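Local coordinates for exported protein (Bacteroides fragilis, PDB 4JX0) that is of unknown function but binds magnesium and joins a BT_3987-like N-terminal domain to a probable F5/F8 type C domain, a fold often found in carbohydrate-binding modules, at residues Tyr253-Thr264 with Cys294-Phe305. Residues are numbered along the deposited sequence; the frame is centred on the assembly and turned at random.
Sequences YMLKSCRVMVET and CTKVRFENMMAF
Phe-305 and Lys-256 meet where strand 255-263 starts and its antiparallel partner 296-304 finishes, and they illustrate how a lysine can serve an aromatic ring with its methylenes while its charge goes elsewhere. CG of Lys-256 sits over the centre of the Phe-305 ring, 3.5 Å from the centroid and 3° off the normal, a CH-pi contact. With CG swung away from the backbone N (chi1 -167°), CB and CG lie against the ring; the chain then rises off the face, and NZ reaches Asp-276 (salt bridge) and the carbonyl of Arg-277. Selenomethionine Met-254 approaches the ring obliquely, its SE 4.7 Å from the centroid. Lys-256 itself belongs to a classic beta bulge: Met-303 O accepts from both Lys-256 N (2.9 Å) and Ser-257 N (3.2 Å). A second bulge, where the chain turns at Asn-301, precedes Arg-259 and Glu-300, which exchange two backbone bonds and add a bent salt bridge, Arg-259 NH1 to Glu-300 OE1 at 2.7 Å, their planes 83° apart. Asn-301 CB lies over one guanidinium face. At the far end Glu-263 O accepts from Thr-295 N (3.2 Å), and Glu-263 OE1 lies 2.9 Å from Thr-295 OG1. Against the largely polar face of Ser-257, Arg-259, Arg-298 and Glu-300 stands an apolar one, where Val-260 and Phe-299 pack alongside and touch Ile-286 of a second sheet: a beta sandwich, consistent with the F5/F8 type C (discoidin-like) fold.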
ATOM      1  N   TYR A 253       3.519  -1.999 -22.943  1.00 33.72           N
ATOM      2  CA  TYR A 253       4.948  -1.808 -22.742  1.00 32.04           C
ATOM      3  C   TYR A 253       5.366  -0.324 -22.621  1.00 34.10           C
ATOM      4  O   TYR A 253       6.562  -0.051 -22.537  1.00 33.08           O
ATOM      5  CB  TYR A 253       5.759  -2.502 -23.838  1.00 33.91           C
ATOM      6  CG  TYR A 253       5.345  -3.938 -24.062  1.00 36.56           C
ATOM      7  CD1 TYR A 253       5.365  -4.858 -23.022  1.00 38.65           C
ATOM      8  CD2 TYR A 253       4.916  -4.374 -25.309  1.00 38.30           C
ATOM      9  CE1 TYR A 253       4.980  -6.180 -23.218  1.00 40.93           C
ATOM     10  CE2 TYR A 253       4.527  -5.696 -25.520  1.00 40.02           C
ATOM     11  CZ  TYR A 253       4.561  -6.599 -24.470  1.00 48.40           C
ATOM     12  OH  TYR A 253       4.194  -7.913 -24.650  1.00 51.65           O
HETATM   13  N   MSE A 254       4.403   0.615 -22.520  1.00 29.96           N
HETATM   14  CA  MSE A 254       4.677   2.046 -22.373  1.00 28.23           C
HETATM   15  C   MSE A 254       4.715   2.359 -20.890  1.00 31.69           C
HETATM   16  O   MSE A 254       3.679   2.254 -20.243  1.00 32.30           O
HETATM   17  CB  MSE A 254       3.579   2.870 -23.084  1.00 30.16           C
HETATM   18  CG  MSE A 254       3.652   4.376 -22.817  1.00 35.79           C
HETATM   19 SE   MSE A 254       2.389   5.410 -23.851  0.75 43.51          SE
HETATM   20  CE  MSE A 254       0.862   4.873 -23.170  1.00 40.55           C
ATOM     21  N   LEU A 255       5.873   2.741 -20.350  1.00 27.02           N
ATOM     22  CA  LEU A 255       6.016   3.064 -18.926  1.00 26.74           C
ATOM     23  C   LEU A 255       5.031   4.141 -18.468  1.00 30.51           C
ATOM     24  O   LEU A 255       5.020   5.236 -19.030  1.00 29.58           O
ATOM     25  CB  LEU A 255       7.459   3.541 -18.636  1.00 26.59           C
ATOM     26  CG  LEU A 255       7.772   4.067 -17.233  1.00 30.22           C
ATOM     27  CD1 LEU A 255       7.470   3.018 -16.174  1.00 30.88           C
ATOM     28  CD2 LEU A 255       9.219   4.487 -17.138  1.00 30.09           C
ATOM     29  N   LYS A 256       4.216   3.817 -17.445  1.00 27.65           N
ATOM     30  CA  LYS A 256       3.283   4.749 -16.813  1.00 27.01           C
ATOM     31  C   LYS A 256       3.803   5.160 -15.467  1.00 32.05           C
ATOM     32  O   LYS A 256       3.937   6.357 -15.202  1.00 32.01           O
ATOM     33  CB  LYS A 256       1.896   4.123 -16.630  1.00 29.38           C
ATOM     34  CG  LYS A 256       0.826   5.165 -16.266  1.00 36.18           C
ATOM     35  CD  LYS A 256      -0.148   4.689 -15.221  1.00 35.09           C
ATOM     36  CE  LYS A 256      -1.361   5.581 -15.128  1.00 34.04           C
ATOM     37  NZ  LYS A 256      -1.023   6.994 -14.811  1.00 30.41           N
ATOM     38  N   SER A 257       4.057   4.163 -14.592  1.00 29.37           N
ATOM     39  CA  SER A 257       4.501   4.412 -13.226  1.00 28.96           C
ATOM     40  C   SER A 257       5.601   3.483 -12.767  1.00 32.26           C
ATOM     41  O   SER A 257       5.737   2.383 -13.288  1.00 32.29           O
ATOM     42  CB  SER A 257       3.322   4.256 -12.268  1.00 32.27           C
ATOM     43  OG  SER A 257       2.815   2.933 -12.281  1.00 41.36           O
ATOM     44  N   CYS A 258       6.358   3.928 -11.753  1.00 28.79           N
ATOM     45  CA  CYS A 258       7.406   3.145 -11.092  1.00 28.67           C
ATOM     46  C   CYS A 258       7.865   3.842  -9.802  1.00 33.70           C
ATOM     47  O   CYS A 258       7.658   5.042  -9.619  1.00 34.71           O
ATOM     48  CB  CYS A 258       8.584   2.892 -12.024  1.00 29.12           C
ATOM     49  SG  CYS A 258       9.513   4.375 -12.469  1.00 33.13           S
ATOM     50  N   ARG A 259       8.504   3.069  -8.926  1.00 29.73           N
ATOM     51  CA  ARG A 259       9.063   3.508  -7.646  1.00 29.02           C
ATOM     52  C   ARG A 259      10.526   3.857  -7.870  1.00 34.01           C
ATOM     53  O   ARG A 259      11.250   3.023  -8.411  1.00 33.68           O
ATOM     54  CB  ARG A 259       8.919   2.361  -6.655  1.00 25.38           C
ATOM     55  CG  ARG A 259       9.254   2.669  -5.199  1.00 34.26           C
ATOM     56  CD  ARG A 259       9.476   1.370  -4.448  1.00 36.16           C
ATOM     57  NE  ARG A 259       8.349   0.449  -4.660  1.00 41.41           N
ATOM     58  CZ  ARG A 259       8.427  -0.878  -4.795  1.00 51.30           C
ATOM     59  NH1 ARG A 259       9.601  -1.498  -4.718  1.00 35.73           N
ATOM     60  NH2 ARG A 259       7.329  -1.598  -4.987  1.00 37.91           N
ATOM     61  N   VAL A 260      10.967   5.076  -7.492  1.00 30.03           N
ATOM     62  CA  VAL A 260      12.347   5.511  -7.718  1.00 29.59           C
ATOM     63  C   VAL A 260      13.163   5.415  -6.410  1.00 34.08           C
ATOM     64  O   VAL A 260      13.032   6.281  -5.534  1.00 34.04           O
ATOM     65  CB  VAL A 260      12.390   6.949  -8.309  1.00 32.91           C
ATOM     66  CG1 VAL A 260      13.817   7.347  -8.681  1.00 32.98           C
ATOM     67  CG2 VAL A 260      11.474   7.069  -9.519  1.00 31.95           C
HETATM   68  N   MSE A 261      14.034   4.381  -6.308  1.00 30.02           N
HETATM   69  CA  MSE A 261      14.946   4.186  -5.166  1.00 29.83           C
HETATM   70  C   MSE A 261      16.255   4.882  -5.463  1.00 35.36           C
HETATM   71  O   MSE A 261      16.722   4.809  -6.597  1.00 35.45           O
HETATM   72  CB  MSE A 261      15.236   2.698  -4.923  1.00 32.03           C
HETATM   73  CG  MSE A 261      14.012   1.815  -4.809  1.00 38.54           C
HETATM   74 SE   MSE A 261      12.829   2.321  -3.366  0.75 46.09          SE
HETATM   75  CE  MSE A 261      13.993   1.990  -1.865  1.00 43.16           C
ATOM     76  N   VAL A 262      16.875   5.518  -4.469  1.00 33.30           N
ATOM     77  CA  VAL A 262      18.138   6.230  -4.677  1.00 33.80           C
ATOM     78  C   VAL A 262      19.151   5.800  -3.637  1.00 40.16           C
ATOM     79  O   VAL A 262      18.862   5.921  -2.453  1.00 39.99           O
ATOM     80  CB  VAL A 262      17.894   7.752  -4.608  1.00 37.34           C
ATOM     81  CG1 VAL A 262      19.198   8.519  -4.760  1.00 37.67           C
ATOM     82  CG2 VAL A 262      16.887   8.191  -5.664  1.00 36.33           C
ATOM     83  N   GLU A 263      20.350   5.342  -4.078  1.00 38.90           N
ATOM     84  CA  GLU A 263      21.436   4.975  -3.172  1.00 40.31           C
ATOM     85  C   GLU A 263      22.208   6.219  -2.859  1.00 47.71           C
ATOM     86  O   GLU A 263      22.851   6.802  -3.742  1.00 46.42           O
ATOM     87  CB  GLU A 263      22.375   3.899  -3.742  1.00 41.85           C
ATOM     88  CG  GLU A 263      23.250   3.267  -2.664  1.00 50.56           C
ATOM     89  CD  GLU A 263      24.324   2.313  -3.149  1.00 63.13           C
ATOM     90  OE1 GLU A 263      25.070   2.682  -4.083  1.00 50.36           O
ATOM     91  OE2 GLU A 263      24.457   1.219  -2.556  1.00 57.93           O
ATOM     92  N   THR A 264      22.169   6.612  -1.592  1.00 48.35           N
ATOM     93  CA  THR A 264      22.839   7.813  -1.102  1.00 50.51           C
ATOM     94  C   THR A 264      24.367   7.571  -0.984  1.00 58.51           C
ATOM     95  O   THR A 264      24.825   6.424  -1.091  1.00 57.76           O
ATOM     96  CB  THR A 264      22.206   8.189   0.242  1.00 60.79           C
ATOM     97  OG1 THR A 264      22.327   7.071   1.127  1.00 62.53           O
ATOM     98  CG2 THR A 264      20.733   8.582   0.099  1.00 58.26           C
ATOM     99  N   CYS A 294      23.755  11.235  -5.566  1.00 38.91           N
ATOM    100  CA  CYS A 294      23.624   9.787  -5.478  1.00 38.00           C
ATOM    101  C   CYS A 294      24.691   9.074  -6.296  1.00 41.10           C
ATOM    102  O   CYS A 294      25.311   9.656  -7.187  1.00 40.05           O
ATOM    103  CB  CYS A 294      22.225   9.368  -5.920  1.00 37.26           C
ATOM    104  SG  CYS A 294      21.778   9.877  -7.604  1.00 39.98           S
ATOM    105  N   THR A 295      24.884   7.795  -5.959  1.00 38.02           N
ATOM    106  CA  THR A 295      25.820   6.887  -6.616  1.00 38.27           C
ATOM    107  C   THR A 295      25.064   5.986  -7.592  1.00 40.31           C
ATOM    108  O   THR A 295      25.584   5.685  -8.669  1.00 40.55           O
ATOM    109  CB  THR A 295      26.572   6.078  -5.560  1.00 50.77           C
ATOM    110  OG1 THR A 295      25.632   5.488  -4.655  1.00 53.88           O
ATOM    111  CG2 THR A 295      27.545   6.931  -4.783  1.00 50.51           C
ATOM    112  N   LYS A 296      23.851   5.541  -7.204  1.00 34.44           N
ATOM    113  CA  LYS A 296      22.986   4.695  -8.022  1.00 32.24           C
ATOM    114  C   LYS A 296      21.513   5.093  -7.876  1.00 33.81           C
ATOM    115  O   LYS A 296      21.114   5.650  -6.854  1.00 33.12           O
ATOM    116  CB  LYS A 296      23.117   3.212  -7.621  1.00 34.34           C
ATOM    117  CG  LYS A 296      24.512   2.638  -7.586  1.00 42.16           C
ATOM    118  CD  LYS A 296      24.465   1.176  -7.158  1.00 50.19           C
ATOM    119  CE  LYS A 296      25.835   0.591  -6.920  1.00 64.17           C
ATOM    120  NZ  LYS A 296      25.764  -0.645  -6.100  1.00 78.88           N
ATOM    121  N   VAL A 297      20.702   4.739  -8.881  1.00 29.14           N
ATOM    122  CA  VAL A 297      19.244   4.942  -8.894  1.00 27.82           C
ATOM    123  C   VAL A 297      18.636   3.637  -9.416  1.00 32.51           C
ATOM    124  O   VAL A 297      19.144   3.096 -10.394  1.00 32.70           O
ATOM    125  CB  VAL A 297      18.811   6.173  -9.732  1.00 29.92           C
ATOM    126  CG1 VAL A 297      17.290   6.310  -9.767  1.00 28.82           C
ATOM    127  CG2 VAL A 297      19.449   7.444  -9.189  1.00 30.01           C
ATOM    128  N   ARG A 298      17.590   3.116  -8.758  1.00 28.74           N
ATOM    129  CA  ARG A 298      16.958   1.848  -9.126  1.00 28.70           C
ATOM    130  C   ARG A 298      15.460   2.030  -9.311  1.00 33.18           C
ATOM    131  O   ARG A 298      14.763   2.469  -8.394  1.00 33.66           O
ATOM    132  CB  ARG A 298      17.241   0.770  -8.052  1.00 29.63           C
ATOM    133  CG  ARG A 298      16.643  -0.615  -8.324  1.00 38.92           C
ATOM    134  CD  ARG A 298      16.997  -1.594  -7.224  1.00 56.62           C
ATOM    135  NE  ARG A 298      18.418  -1.947  -7.260  1.00 80.74           N
ATOM    136  CZ  ARG A 298      19.035  -2.740  -6.386  1.00100.55           C
ATOM    137  NH1 ARG A 298      18.359  -3.285  -5.376  1.00 93.24           N
ATOM    138  NH2 ARG A 298      20.334  -2.996  -6.513  1.00 83.89           N
ATOM    139  N   PHE A 299      14.959   1.641 -10.484  1.00 28.48           N
ATOM    140  CA  PHE A 299      13.543   1.730 -10.814  1.00 26.80           C
ATOM    141  C   PHE A 299      12.901   0.395 -10.506  1.00 31.84           C
ATOM    142  O   PHE A 299      13.395  -0.628 -10.981  1.00 32.33           O
ATOM    143  CB  PHE A 299      13.365   2.100 -12.286  1.00 27.26           C
ATOM    144  CG  PHE A 299      13.963   3.444 -12.613  1.00 27.53           C
ATOM    145  CD1 PHE A 299      13.323   4.615 -12.237  1.00 29.54           C
ATOM    146  CD2 PHE A 299      15.158   3.542 -13.310  1.00 28.86           C
ATOM    147  CE1 PHE A 299      13.870   5.856 -12.545  1.00 30.05           C
ATOM    148  CE2 PHE A 299      15.710   4.786 -13.602  1.00 31.21           C
ATOM    149  CZ  PHE A 299      15.067   5.933 -13.212  1.00 28.85           C
ATOM    150  N   GLU A 300      11.839   0.392  -9.684  1.00 27.79           N
ATOM    151  CA  GLU A 300      11.135  -0.824  -9.270  1.00 27.72           C
ATOM    152  C   GLU A 300       9.638  -0.699  -9.532  1.00 33.47           C
ATOM    153  O   GLU A 300       9.137   0.399  -9.747  1.00 32.30           O
ATOM    154  CB  GLU A 300      11.358  -1.081  -7.764  1.00 28.89           C
ATOM    155  CG  GLU A 300      12.811  -1.156  -7.336  1.00 36.03           C
ATOM    156  CD  GLU A 300      13.019  -1.358  -5.849  1.00 52.88           C
ATOM    157  OE1 GLU A 300      12.196  -0.842  -5.058  1.00 41.58           O
ATOM    158  OE2 GLU A 300      14.029  -1.993  -5.472  1.00 51.74           O
ATOM    159  N   ASN A 301       8.927  -1.836  -9.503  1.00 32.32           N
ATOM    160  CA  ASN A 301       7.477  -1.889  -9.678  1.00 32.16           C
ATOM    161  C   ASN A 301       7.041  -1.107 -10.937  1.00 36.64           C
ATOM    162  O   ASN A 301       6.106  -0.297 -10.903  1.00 37.25           O
ATOM    163  CB  ASN A 301       6.825  -1.332  -8.405  1.00 31.85           C
ATOM    164  CG  ASN A 301       5.377  -1.696  -8.254  1.00 50.14           C
ATOM    165  OD1 ASN A 301       4.984  -2.847  -8.449  1.00 42.82           O
ATOM    166  ND2 ASN A 301       4.545  -0.721  -7.919  1.00 45.78           N
HETATM  167  N   MSE A 302       7.719  -1.376 -12.057  1.00 32.51           N
HETATM  168  CA  MSE A 302       7.468  -0.654 -13.306  1.00 30.94           C
HETATM  169  C   MSE A 302       6.215  -1.181 -13.994  1.00 33.48           C
HETATM  170  O   MSE A 302       6.199  -2.329 -14.452  1.00 34.19           O
HETATM  171  CB  MSE A 302       8.677  -0.746 -14.240  1.00 33.07           C
HETATM  172  CG  MSE A 302       9.979  -0.317 -13.580  1.00 39.99           C
HETATM  173 SE   MSE A 302      11.471  -0.423 -14.782  0.75 48.23          SE
HETATM  174  CE  MSE A 302      11.337   1.343 -15.561  1.00 44.31           C
HETATM  175  N   MSE A 303       5.164  -0.336 -14.046  1.00 28.20           N
HETATM  176  CA  MSE A 303       3.877  -0.642 -14.668  1.00 27.70           C
HETATM  177  C   MSE A 303       3.659   0.143 -15.953  1.00 32.28           C
HETATM  178  O   MSE A 303       3.971   1.335 -16.009  1.00 31.15           O
HETATM  179  CB  MSE A 303       2.734  -0.307 -13.714  1.00 29.58           C
HETATM  180  CG  MSE A 303       1.453  -1.037 -14.055  1.00 37.13           C
HETATM  181 SE   MSE A 303      -0.062  -0.335 -13.120  0.75 45.23          SE
HETATM  182  CE  MSE A 303      -0.386   1.278 -14.125  1.00 41.73           C
ATOM    183  N   ALA A 304       3.053  -0.515 -16.963  1.00 29.91           N
ATOM    184  CA  ALA A 304       2.713   0.111 -18.238  1.00 29.62           C
ATOM    185  C   ALA A 304       1.337   0.789 -18.156  1.00 34.50           C
ATOM    186  O   ALA A 304       0.602   0.555 -17.200  1.00 34.59           O
ATOM    187  CB  ALA A 304       2.714  -0.930 -19.345  1.00 30.68           C
ATOM    188  N   PHE A 305       0.972   1.607 -19.159  1.00 31.27           N
ATOM    189  CA  PHE A 305      -0.355   2.258 -19.187  1.00 30.92           C
ATOM    190  C   PHE A 305      -1.509   1.243 -19.335  1.00 36.23           C
ATOM    191  O   PHE A 305      -2.623   1.539 -18.908  1.00 36.11           O
ATOM    192  CB  PHE A 305      -0.459   3.274 -20.324  1.00 32.04           C
ATOM    193  CG  PHE A 305      -0.032   4.666 -19.947  1.00 32.90           C
ATOM    194  CD1 PHE A 305       1.306   5.028 -19.963  1.00 35.77           C
ATOM    195  CD2 PHE A 305      -0.970   5.639 -19.639  1.00 35.00           C
ATOM    196  CE1 PHE A 305       1.695   6.338 -19.681  1.00 36.11           C
ATOM    197  CE2 PHE A 305      -0.575   6.935 -19.307  1.00 37.45           C
ATOM    198  CZ  PHE A 305       0.753   7.282 -19.350  1.00 35.07           C
TER